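PDB 2Y6U: peroxisomal membrane protein LPX1 from Saccharomyces cerevisiae, which hydrolyses acyl esters, with acyl esterase, triacylglycerol lipase and phospholipase A activity, in the peroxisome. Local coordinates for residues A[49-59]-A[83-94]; A[131-139]-A[344-355]. All coordinates share one frame; numbering follows the deposited sequence. Where two conformers were deposited one is given.

Contact 1: A[49-59]-A[83-94]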
loop_
_atom_site.group_PDB
_atom_site.type_symbol
_atom_site.label_atom_id
_atom_site.label_comp_id
_atom_site.label_asym_id
_atom_site.label_seq_id
_atom_site.Cartn_x
_atom_site.Cartn_y
_atom_site.Cartn_z
ATOM N N THR A 49 -23.118 6.936 20.933
ATOM C CA THR A 49 -22.437 8.054 20.222
ATOM C C THR A 49 -20.930 8.284 20.565
ATOM O O THR A 49 -20.335 9.251 20.076
ATOM C CB THR A 49 -23.167 9.439 20.458
ATOM O OG1 THR A 49 -22.880 9.915 21.783
ATOM C CG2 THR A 49 -24.692 9.344 20.232
ATOM N N ALA A 50 -20.340 7.436 21.413
ATOM C CA ALA A 50 -18.986 7.662 21.901
ATOM C C ALA A 50 -17.982 7.273 20.815
ATOM O O ALA A 50 -18.016 6.183 20.254
ATOM C CB ALA A 50 -18.733 6.910 23.157
ATOM N N THR A 51 -17.070 8.182 20.522
ATOM C CA THR A 51 -15.994 7.888 19.557
ATOM C C THR A 51 -14.999 6.979 20.190
ATOM O O THR A 51 -14.502 7.216 21.295
ATOM C CB THR A 51 -15.317 9.186 19.119
ATOM O OG1 THR A 51 -16.303 10.059 18.617
ATOM C CG2 THR A 51 -14.317 8.985 18.041
ATOM N N ARG A 52 -14.650 5.925 19.480
ATOM C CA ARG A 52 -13.583 5.104 19.860
ATOM C C ARG A 52 -12.262 5.741 19.345
ATOM O O ARG A 52 -12.127 5.992 18.154
ATOM C CB ARG A 52 -13.695 3.750 19.166
ATOM C CG ARG A 52 -14.471 2.638 19.849
ATOM C CD ARG A 52 -15.881 2.725 19.547
ATOM N NE ARG A 52 -16.483 1.447 19.129
ATOM C CZ ARG A 52 -17.809 1.220 19.080
ATOM N NH1 ARG A 52 -18.691 2.163 19.452
ATOM N NH2 ARG A 52 -18.259 0.030 18.655
ATOM N N LEU A 53 -11.275 5.881 20.220
ATOM C CA LEU A 53 -9.948 6.328 19.791
ATOM C C LEU A 53 -9.044 5.139 19.766
ATOM O O LEU A 53 -8.951 4.364 20.724
ATOM C CB LEU A 53 -9.328 7.397 20.694
ATOM C CG LEU A 53 -10.032 8.750 20.794
ATOM C CD1 LEU A 53 -9.424 9.553 21.926
ATOM C CD2 LEU A 53 -9.921 9.536 19.496
ATOM N N ASN A 54 -8.379 4.971 18.639
ATOM C CA ASN A 54 -7.396 3.930 18.494
ATOM C C ASN A 54 -6.022 4.593 18.260
ATOM O O ASN A 54 -5.923 5.510 17.449
ATOM C CB ASN A 54 -7.722 3.029 17.276
ATOM C CG ASN A 54 -9.061 2.349 17.408
ATOM O OD1 ASN A 54 -9.297 1.753 18.452
ATOM N ND2 ASN A 54 -9.972 2.527 16.450
ATOM N N LEU A 55 -5.028 4.115 18.948
ATOM C CA LEU A 55 -3.696 4.644 18.886
ATOM C C LEU A 55 -2.706 3.633 18.467
ATOM O O LEU A 55 -2.712 2.522 18.980
ATOM C CB LEU A 55 -3.301 5.190 20.264
ATOM C CG LEU A 55 -3.796 6.528 20.719
ATOM C CD1 LEU A 55 -5.168 6.883 20.490
ATOM C CD2 LEU A 55 -3.434 6.759 22.282
ATOM N N VAL A 56 -1.802 4.017 17.566
ATOM C CA VAL A 56 -0.813 3.100 17.065
ATOM C C VAL A 56 0.570 3.750 17.258
ATOM O O VAL A 56 0.762 4.833 16.828
ATOM C CB VAL A 56 -1.011 2.784 15.585
ATOM C CG1 VAL A 56 0.114 1.846 15.083
ATOM C CG2 VAL A 56 -2.455 2.157 15.357
ATOM N N PHE A 57 1.449 3.110 18.015
ATOM C CA PHE A 57 2.736 3.746 18.365
ATOM C C PHE A 57 3.878 2.976 17.685
ATOM O O PHE A 57 3.931 1.751 17.767
ATOM C CB PHE A 57 3.027 3.643 19.861
ATOM C CG PHE A 57 2.245 4.591 20.719
ATOM C CD1 PHE A 57 0.971 4.243 21.183
ATOM C CD2 PHE A 57 2.771 5.828 21.066
ATOM C CE1 PHE A 57 0.261 5.124 21.994
ATOM C CE2 PHE A 57 2.071 6.693 21.892
ATOM C CZ PHE A 57 0.799 6.333 22.338
ATOM N N LEU A 58 4.764 3.738 17.051
ATOM C CA LEU A 58 5.853 3.245 16.200
ATOM C C LEU A 58 7.184 3.701 16.764
ATOM O O LEU A 58 7.500 4.935 16.789
ATOM C CB LEU A 58 5.642 3.714 14.747
ATOM C CG LEU A 58 4.305 3.412 14.084
ATOM C CD1 LEU A 58 4.387 3.952 12.605
ATOM C CD2 LEU A 58 3.962 1.912 14.240
ATOM N N HIS A 59 7.955 2.760 17.284
ATOM C CA HIS A 59 9.219 3.071 17.902
ATOM C C HIS A 59 10.319 3.580 16.931
ATOM O O HIS A 59 10.249 3.399 15.713
ATOM C CB HIS A 59 9.802 1.808 18.614
ATOM C CG HIS A 59 10.113 0.687 17.637
ATOM N ND1 HIS A 59 11.231 0.708 16.814
ATOM C CD2 HIS A 59 9.448 -0.458 17.351
ATOM C CE1 HIS A 59 11.213 -0.388 16.055
ATOM N NE2 HIS A 59 10.135 -1.098 16.348
ATOM N N ASN A 83 -17.081 12.999 24.768
ATOM C CA ASN A 83 -17.618 11.670 24.477
ATOM C C ASN A 83 -16.727 10.773 23.578
ATOM O O ASN A 83 -17.119 10.326 22.496
ATOM C CB ASN A 83 -19.024 11.769 23.919
ATOM C CG ASN A 83 -19.885 10.677 24.429
ATOM O OD1 ASN A 83 -19.365 9.673 24.945
ATOM N ND2 ASN A 83 -21.201 10.861 24.349
ATOM N N TYR A 84 -15.533 10.550 24.083
ATOM C CA TYR A 84 -14.565 9.669 23.442
ATOM C C TYR A 84 -13.905 8.832 24.556
ATOM O O TYR A 84 -13.992 9.185 25.757
ATOM C CB TYR A 84 -13.534 10.503 22.669
ATOM C CG TYR A 84 -12.643 11.472 23.481
ATOM C CD1 TYR A 84 -11.512 11.023 24.150
ATOM C CD2 TYR A 84 -12.911 12.844 23.519
ATOM C CE1 TYR A 84 -10.684 11.887 24.860
ATOM C CE2 TYR A 84 -12.086 13.718 24.231
ATOM C CZ TYR A 84 -10.955 13.230 24.887
ATOM O OH TYR A 84 -10.119 14.093 25.608
ATOM N N ALA A 85 -13.275 7.758 24.141
ATOM C CA ALA A 85 -12.435 6.924 24.972
ATOM C C ALA A 85 -11.533 6.083 24.099
ATOM O O ALA A 85 -11.912 5.658 23.010
ATOM C CB ALA A 85 -13.324 5.970 25.917
ATOM N N ILE A 86 -10.343 5.817 24.607
ATOM C CA ILE A 86 -9.421 4.906 23.978
ATOM C C ILE A 86 -9.989 3.514 23.936
ATOM O O ILE A 86 -10.442 2.949 24.967
ATOM C CB ILE A 86 -8.030 4.846 24.664
ATOM C CG1 ILE A 86 -7.313 6.182 24.511
ATOM C CG2 ILE A 86 -7.129 3.769 23.997
ATOM C CD1 ILE A 86 -6.065 6.223 25.403
ATOM N N ASP A 87 -10.056 2.945 22.747
ATOM C CA ASP A 87 -10.555 1.602 22.644
ATOM C C ASP A 87 -9.407 0.634 22.494
ATOM O O ASP A 87 -9.381 -0.351 23.175
ATOM C CB ASP A 87 -11.538 1.518 21.498
ATOM C CG ASP A 87 -12.379 0.253 21.527
ATOM O OD1 ASP A 87 -13.104 0.014 22.550
ATOM O OD2 ASP A 87 -12.262 -0.506 20.527
ATOM N N LYS A 88 -8.532 0.823 21.504
ATOM C CA LYS A 88 -7.364 -0.019 21.263
ATOM C C LYS A 88 -6.072 0.781 21.191
ATOM O O LYS A 88 -6.040 1.847 20.611
ATOM C CB LYS A 88 -7.471 -0.775 19.955
ATOM C CG LYS A 88 -8.626 -1.782 19.882
ATOM C CD LYS A 88 -8.296 -2.878 18.803
ATOM C CE LYS A 88 -9.281 -4.022 18.703
ATOM N NZ LYS A 88 -8.633 -5.047 17.750
ATOM N N VAL A 89 -4.986 0.218 21.693
ATOM C CA VAL A 89 -3.658 0.758 21.479
ATOM C C VAL A 89 -2.791 -0.357 20.934
ATOM O O VAL A 89 -2.756 -1.454 21.511
ATOM C CB VAL A 89 -2.964 1.278 22.777
ATOM C CG1 VAL A 89 -1.565 1.896 22.475
ATOM C CG2 VAL A 89 -3.839 2.278 23.479
ATOM N N LEU A 90 -2.082 -0.108 19.834
ATOM C CA LEU A 90 -1.172 -1.110 19.251
ATOM C C LEU A 90 0.253 -0.665 19.399
ATOM O O LEU A 90 0.626 0.438 18.963
ATOM C CB LEU A 90 -1.437 -1.278 17.768
ATOM C CG LEU A 90 -2.887 -1.455 17.331
ATOM C CD1 LEU A 90 -3.052 -1.642 15.796
ATOM C CD2 LEU A 90 -3.565 -2.665 18.065
ATOM N N LEU A 91 1.090 -1.524 19.936
ATOM C CA LEU A 91 2.447 -1.292 20.075
ATOM C C LEU A 91 3.220 -2.308 19.235
ATOM O O LEU A 91 3.162 -3.518 19.461
ATOM C CB LEU A 91 2.886 -1.403 21.533
ATOM C CG LEU A 91 2.309 -0.437 22.563
ATOM C CD1 LEU A 91 3.114 -0.614 23.913
ATOM C CD2 LEU A 91 2.149 0.931 22.115
ATOM N N ILE A 92 3.826 -1.838 18.170
ATOM C CA ILE A 92 4.364 -2.717 17.135
ATOM C C ILE A 92 5.922 -2.756 17.133
ATOM O O ILE A 92 6.576 -1.730 17.225
ATOM C CB ILE A 92 3.866 -2.222 15.751
ATOM C CG1 ILE A 92 2.357 -2.338 15.666
ATOM C CG2 ILE A 92 4.553 -3.002 14.535
ATOM C CD1 ILE A 92 1.733 -1.572 14.398
ATOM N N ASP A 93 6.514 -3.964 16.994
ATOM C CA ASP A 93 7.958 -4.090 16.761
ATOM C C ASP A 93 8.198 -4.349 15.286
ATOM O O ASP A 93 7.655 -5.288 14.662
ATOM C CB ASP A 93 8.565 -5.250 17.478
ATOM C CG ASP A 93 8.860 -4.977 18.937
ATOM O OD1 ASP A 93 9.166 -3.847 19.311
ATOM O OD2 ASP A 93 8.815 -5.956 19.704
ATOM N N GLN A 94 9.002 -3.490 14.689
ATOM C CA GLN A 94 9.403 -3.681 13.275
ATOM C C GLN A 94 10.132 -5.034 13.169
ATOM O O GLN A 94 10.660 -5.555 14.169
ATOM C CB GLN A 94 10.344 -2.567 12.902
ATOM C CG GLN A 94 9.673 -1.184 12.818
ATOM C CD GLN A 94 8.625 -1.185 11.713
ATOM O OE1 GLN A 94 8.916 -1.396 10.539
ATOM N NE2 GLN A 94 7.395 -0.919 12.088
HETATM O O HOH W 1 -11.195 -0.050 18.189
HETATM O O HOH W 2 6.343 0.645 18.611
#
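Thr51 N begins the parallel pairing of strands 51-58 and 84-92 with a hydrogen bond to Asn83 O, and its carbonyl takes Ala85 N. Leu53 follows: its N reaches Ala85 O (2.9 Å), its O receives Asp87 N (2.7 Å), and its CD1 packs on Tyr84 CD1 (3.4 Å). The partner strand then gains a residue at Asp87, for Leu53 pairs with Ile86 but Leu55 with Val89. Asn54 suits this irregular spot: OD1 accepts a weak bond from Lys88 N (3.3 Å) and shares a water with OD2 of Asp87, whose OD1 is salt-bridged to Arg43 and Arg46, while ND2 binds Asn139. Beyond it apolar side chains cover both faces, which are buried. Val56 CG1 meets Ile92 CD1 (3.8 Å) on one face; on the other, Phe57 takes Val89 CG1 at its ring edge and Leu91 CD2 against CB (3.6 Å). His59, with CG between its backbone N and carbonyl carbon (chi1 63°), turns toward residues 92-94, and Gln94 N donates almost straight (177°), in the ring plane, to its NE2. These inner strands of the alpha/beta-hydrolase sheet are flanked by strands 137-144 and 35-40, with Leu58 and Ile92 packed against Val121 of helix 114-125.

Contact 2: A[131-139]-A[344-355]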
loop_
_atom_site.group_PDB
_atom_site.type_symbol
_atom_site.label_atom_id
_atom_site.label_comp_id
_atom_site.label_asym_id
_atom_site.label_seq_id
_atom_site.Cartn_x
_atom_site.Cartn_y
_atom_site.Cartn_z
ATOM N N SER A 131 -12.720 -3.899 12.140
ATOM C CA SER A 131 -14.012 -4.539 12.449
ATOM C C SER A 131 -15.101 -3.475 12.468
ATOM O O SER A 131 -14.854 -2.316 12.819
ATOM C CB SER A 131 -13.981 -5.264 13.818
ATOM O OG SER A 131 -15.248 -5.840 14.149
ATOM N N ILE A 132 -16.292 -3.910 12.148
ATOM C CA ILE A 132 -17.504 -3.110 12.159
ATOM C C ILE A 132 -17.769 -2.644 13.614
ATOM O O ILE A 132 -18.453 -1.647 13.872
ATOM C CB ILE A 132 -18.592 -3.990 11.534
ATOM C CG1 ILE A 132 -18.171 -4.319 10.072
ATOM C CG2 ILE A 132 -19.987 -3.397 11.658
ATOM C CD1 ILE A 132 -16.859 -5.188 9.981
ATOM N N ASP A 133 -17.085 -3.323 14.541
ATOM C CA ASP A 133 -17.139 -2.950 15.945
ATOM C C ASP A 133 -16.450 -1.592 16.213
ATOM O O ASP A 133 -17.133 -0.679 16.757
ATOM C CB ASP A 133 -16.591 -4.088 16.831
ATOM C CG ASP A 133 -17.509 -5.319 16.838
ATOM O OD1 ASP A 133 -18.756 -5.165 16.826
ATOM O OD2 ASP A 133 -16.966 -6.449 16.852
ATOM N N SER A 134 -15.166 -1.453 15.810
ATOM C CA SER A 134 -14.330 -0.220 15.977
ATOM C C SER A 134 -15.065 1.144 15.628
ATOM O O SER A 134 -14.600 2.198 16.060
ATOM C CB SER A 134 -12.952 -0.348 15.221
ATOM O OG SER A 134 -11.855 -1.037 15.929
ATOM N N HIS A 135 -16.214 1.121 14.927
ATOM C CA HIS A 135 -16.966 2.329 14.492
ATOM C C HIS A 135 -17.914 2.963 15.570
ATOM O O HIS A 135 -18.654 2.232 16.235
ATOM C CB HIS A 135 -17.818 1.948 13.247
ATOM C CG HIS A 135 -18.535 3.106 12.607
ATOM N ND1 HIS A 135 -17.896 4.007 11.775
ATOM C CD2 HIS A 135 -19.830 3.509 12.676
ATOM C CE1 HIS A 135 -18.762 4.927 11.377
ATOM N NE2 HIS A 135 -19.948 4.644 11.903
ATOM N N PRO A 136 -17.951 4.303 15.698
ATOM C CA PRO A 136 -17.217 5.366 15.008
ATOM C C PRO A 136 -15.853 5.576 15.634
ATOM O O PRO A 136 -15.781 5.766 16.855
ATOM C CB PRO A 136 -18.045 6.609 15.287
ATOM C CG PRO A 136 -18.701 6.349 16.570
ATOM C CD PRO A 136 -18.830 4.856 16.737
ATOM N N ALA A 137 -14.812 5.589 14.806
ATOM C CA ALA A 137 -13.472 5.493 15.309
ATOM C C ALA A 137 -12.705 6.728 14.830
ATOM O O ALA A 137 -13.042 7.332 13.785
ATOM C CB ALA A 137 -12.841 4.262 14.765
ATOM N N LEU A 138 -11.716 7.101 15.610
ATOM C CA LEU A 138 -10.689 8.005 15.160
ATOM C C LEU A 138 -9.347 7.358 15.502
ATOM O O LEU A 138 -9.154 6.880 16.582
ATOM C CB LEU A 138 -10.773 9.353 15.860
ATOM C CG LEU A 138 -11.987 10.243 15.443
ATOM C CD1 LEU A 138 -12.123 11.534 16.313
ATOM C CD2 LEU A 138 -11.999 10.646 13.876
ATOM N N ASN A 139 -8.474 7.341 14.506
ATOM C CA ASN A 139 -7.257 6.621 14.639
ATOM C C ASN A 139 -6.108 7.579 14.608
ATOM O O ASN A 139 -6.051 8.448 13.715
ATOM C CB ASN A 139 -7.146 5.691 13.457
ATOM C CG ASN A 139 -8.291 4.624 13.379
ATOM O OD1 ASN A 139 -8.748 4.107 14.396
ATOM N ND2 ASN A 139 -8.837 4.430 12.153
ATOM N N PHE A 344 -8.275 17.609 18.914
ATOM C CA PHE A 344 -8.660 17.044 17.604
ATOM C C PHE A 344 -10.061 16.433 17.648
ATOM O O PHE A 344 -10.932 16.763 16.806
ATOM C CB PHE A 344 -7.579 16.036 17.121
ATOM C CG PHE A 344 -7.891 15.416 15.790
ATOM C CD1 PHE A 344 -7.556 16.061 14.630
ATOM C CD2 PHE A 344 -8.618 14.232 15.694
ATOM C CE1 PHE A 344 -7.949 15.599 13.373
ATOM C CE2 PHE A 344 -8.980 13.705 14.409
ATOM C CZ PHE A 344 -8.686 14.429 13.259
ATOM N N VAL A 345 -10.325 15.586 18.662
ATOM C CA VAL A 345 -11.665 15.016 18.844
ATOM C C VAL A 345 -12.778 16.086 18.986
ATOM O O VAL A 345 -13.827 16.015 18.342
ATOM C CB VAL A 345 -11.732 14.093 20.061
ATOM C CG1 VAL A 345 -13.158 13.506 20.214
ATOM C CG2 VAL A 345 -10.667 13.018 20.000
ATOM N N LEU A 346 -12.513 17.103 19.784
ATOM C CA LEU A 346 -13.493 18.133 20.022
ATOM C C LEU A 346 -13.966 18.821 18.754
ATOM O O LEU A 346 -15.133 19.203 18.679
ATOM C CB LEU A 346 -12.957 19.180 21.013
ATOM C CG LEU A 346 -13.299 18.944 22.492
ATOM C CD1 LEU A 346 -12.961 20.185 23.290
ATOM C CD2 LEU A 346 -14.781 18.592 22.709
ATOM N N THR A 347 -13.088 18.988 17.772
ATOM C CA THR A 347 -13.459 19.645 16.540
ATOM C C THR A 347 -13.786 18.666 15.404
ATOM O O THR A 347 -14.066 19.080 14.274
ATOM C CB THR A 347 -12.325 20.623 16.100
ATOM O OG1 THR A 347 -11.138 19.905 15.846
ATOM C CG2 THR A 347 -12.024 21.679 17.208
ATOM N N SER A 348 -13.772 17.362 15.694
ATOM C CA SER A 348 -13.915 16.387 14.625
ATOM C C SER A 348 -15.392 16.243 14.222
ATOM O O SER A 348 -16.222 16.151 15.094
ATOM C CB SER A 348 -13.333 15.038 15.027
ATOM O OG SER A 348 -13.223 14.255 13.858
ATOM N N PRO A 349 -15.700 16.207 12.904
ATOM C CA PRO A 349 -17.098 16.066 12.472
ATOM C C PRO A 349 -17.830 14.857 13.076
ATOM O O PRO A 349 -17.234 13.790 13.223
ATOM C CB PRO A 349 -16.972 15.906 10.945
ATOM C CG PRO A 349 -15.718 16.603 10.589
ATOM C CD PRO A 349 -14.790 16.369 11.751
ATOM N N LEU A 350 -19.106 15.023 13.428
ATOM C CA LEU A 350 -19.939 13.871 13.789
ATOM C C LEU A 350 -20.053 12.970 12.529
ATOM O O LEU A 350 -20.264 13.520 11.451
ATOM C CB LEU A 350 -21.324 14.305 14.318
ATOM C CG LEU A 350 -21.431 15.291 15.507
ATOM C CD1 LEU A 350 -22.700 14.986 16.305
ATOM C CD2 LEU A 350 -20.207 15.307 16.453
ATOM N N GLN A 351 -19.910 11.632 12.572
ATOM C CA GLN A 351 -19.843 10.728 13.737
ATOM C C GLN A 351 -21.220 10.053 13.902
ATOM O O GLN A 351 -21.912 10.258 14.902
ATOM C CB GLN A 351 -19.326 11.402 15.032
ATOM C CG GLN A 351 -19.221 10.532 16.275
ATOM C CD GLN A 351 -20.265 10.914 17.338
ATOM O OE1 GLN A 351 -20.294 12.062 17.817
ATOM N NE2 GLN A 351 -21.130 9.957 17.701
ATOM N N SER A 352 -21.613 9.273 12.888
ATOM C CA SER A 352 -22.802 8.406 12.967
ATOM C C SER A 352 -22.392 7.035 13.525
ATOM O O SER A 352 -21.432 6.439 13.026
ATOM C CB SER A 352 -23.457 8.237 11.586
ATOM O OG SER A 352 -24.553 7.330 11.634
ATOM N N SER A 353 -23.115 6.540 14.540
ATOM C CA SER A 353 -22.726 5.310 15.261
ATOM C C SER A 353 -23.723 4.130 15.194
ATOM O O SER A 353 -23.480 3.092 15.822
ATOM C CB SER A 353 -22.392 5.631 16.726
ATOM O OG SER A 353 -23.459 6.278 17.396
ATOM N N HIS A 354 -24.815 4.268 14.432
ATOM C CA HIS A 354 -25.754 3.146 14.229
ATOM C C HIS A 354 -25.256 2.208 13.098
ATOM O O HIS A 354 -24.765 2.681 12.065
ATOM C CB HIS A 354 -27.225 3.638 14.051
ATOM C CG HIS A 354 -27.630 3.959 12.637
ATOM N ND1 HIS A 354 -28.502 3.166 11.912
ATOM C CD2 HIS A 354 -27.317 5.003 11.831
ATOM C CE1 HIS A 354 -28.691 3.700 10.717
ATOM N NE2 HIS A 354 -27.982 4.812 10.643
ATOM N N ILE A 355 -25.318 0.890 13.348
ATOM C CA ILE A 355 -25.094 -0.146 12.317
ATOM C C ILE A 355 -26.379 -0.214 11.485
ATOM O O ILE A 355 -27.428 -0.617 11.989
ATOM C CB ILE A 355 -24.742 -1.559 12.922
ATOM C CG1 ILE A 355 -23.358 -1.536 13.589
ATOM C CG2 ILE A 355 -24.793 -2.662 11.846
ATOM C CD1 ILE A 355 -22.976 -2.834 14.293
#
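The cis-proline turn of His135 and Pro136, leading into strand 137-144 of the alpha/beta-hydrolase sheet, meets the segment in which helix 330-347 ends and the chain departs toward the C-terminal helix 360-378. Leu138, the first large apolar residue of the strand to face this segment, points toward the helix end. Its CD1 lies 4.2 Å from Val345 CG2 and 4.3 Å from Phe344 CE2, while CD2 rests 3.8 Å from Ser348 OG. Leucine suits the place because its branched end spans the helix and the residue that follows: CD1 touches Val345, Phe344 and Ser348 together, while CD2 adds to the contact with Ser348; Leu53 and Thr51 of the adjacent strand pack on it too. The small side chain of Ser348 is consistent with this close approach.

Farther along, the linker 351-355 takes over from the helix. Pro136 rests CD and CG on Ser353, with CD 3.6 Å from Ser353 CB, and its own CB lies over the centre of one face of the His135 imidazole, 4.2 Å above the plane. That imidazole, with CG anti to the backbone N (chi1 -174°), reaches out to the linker. His135 NE2 donates to Ser352 O at 2.6 Å, but the bond is bent to 122° and weak. His135 and Ile132 also lie against Ala27 and Thr28 of the second subunit, so this surface contact borders the dimer interface. Beside that interface, the side chains of two isoleucines cross at about a right angle, with Ile132 CG2 4.0 Å from Ile355 CD1.

Both contacts reach one sheet, through the neighbouring strands 51-58 and 137-144, and their centres lie about 13 Å apart. Contact 1 is core: a long pairing of two strands, built on a ladder of backbone hydrogen bonds interrupted by a slip of register at Asp87, with mainly apolar side chains toward the far end. Contact 2 is surface: a short strand start and a turn against a helix end and a linker, with smaller buried area, scattered methyl contacts and one weak side-chain bond. Arg52 ties them together, its N and O probably hydrogen-bonded to Pro136 O and Leu138 N. The interior contact thus builds the sheet, whereas contact 2 joins the N-terminal end of a central strand to the C-terminal part of the chain.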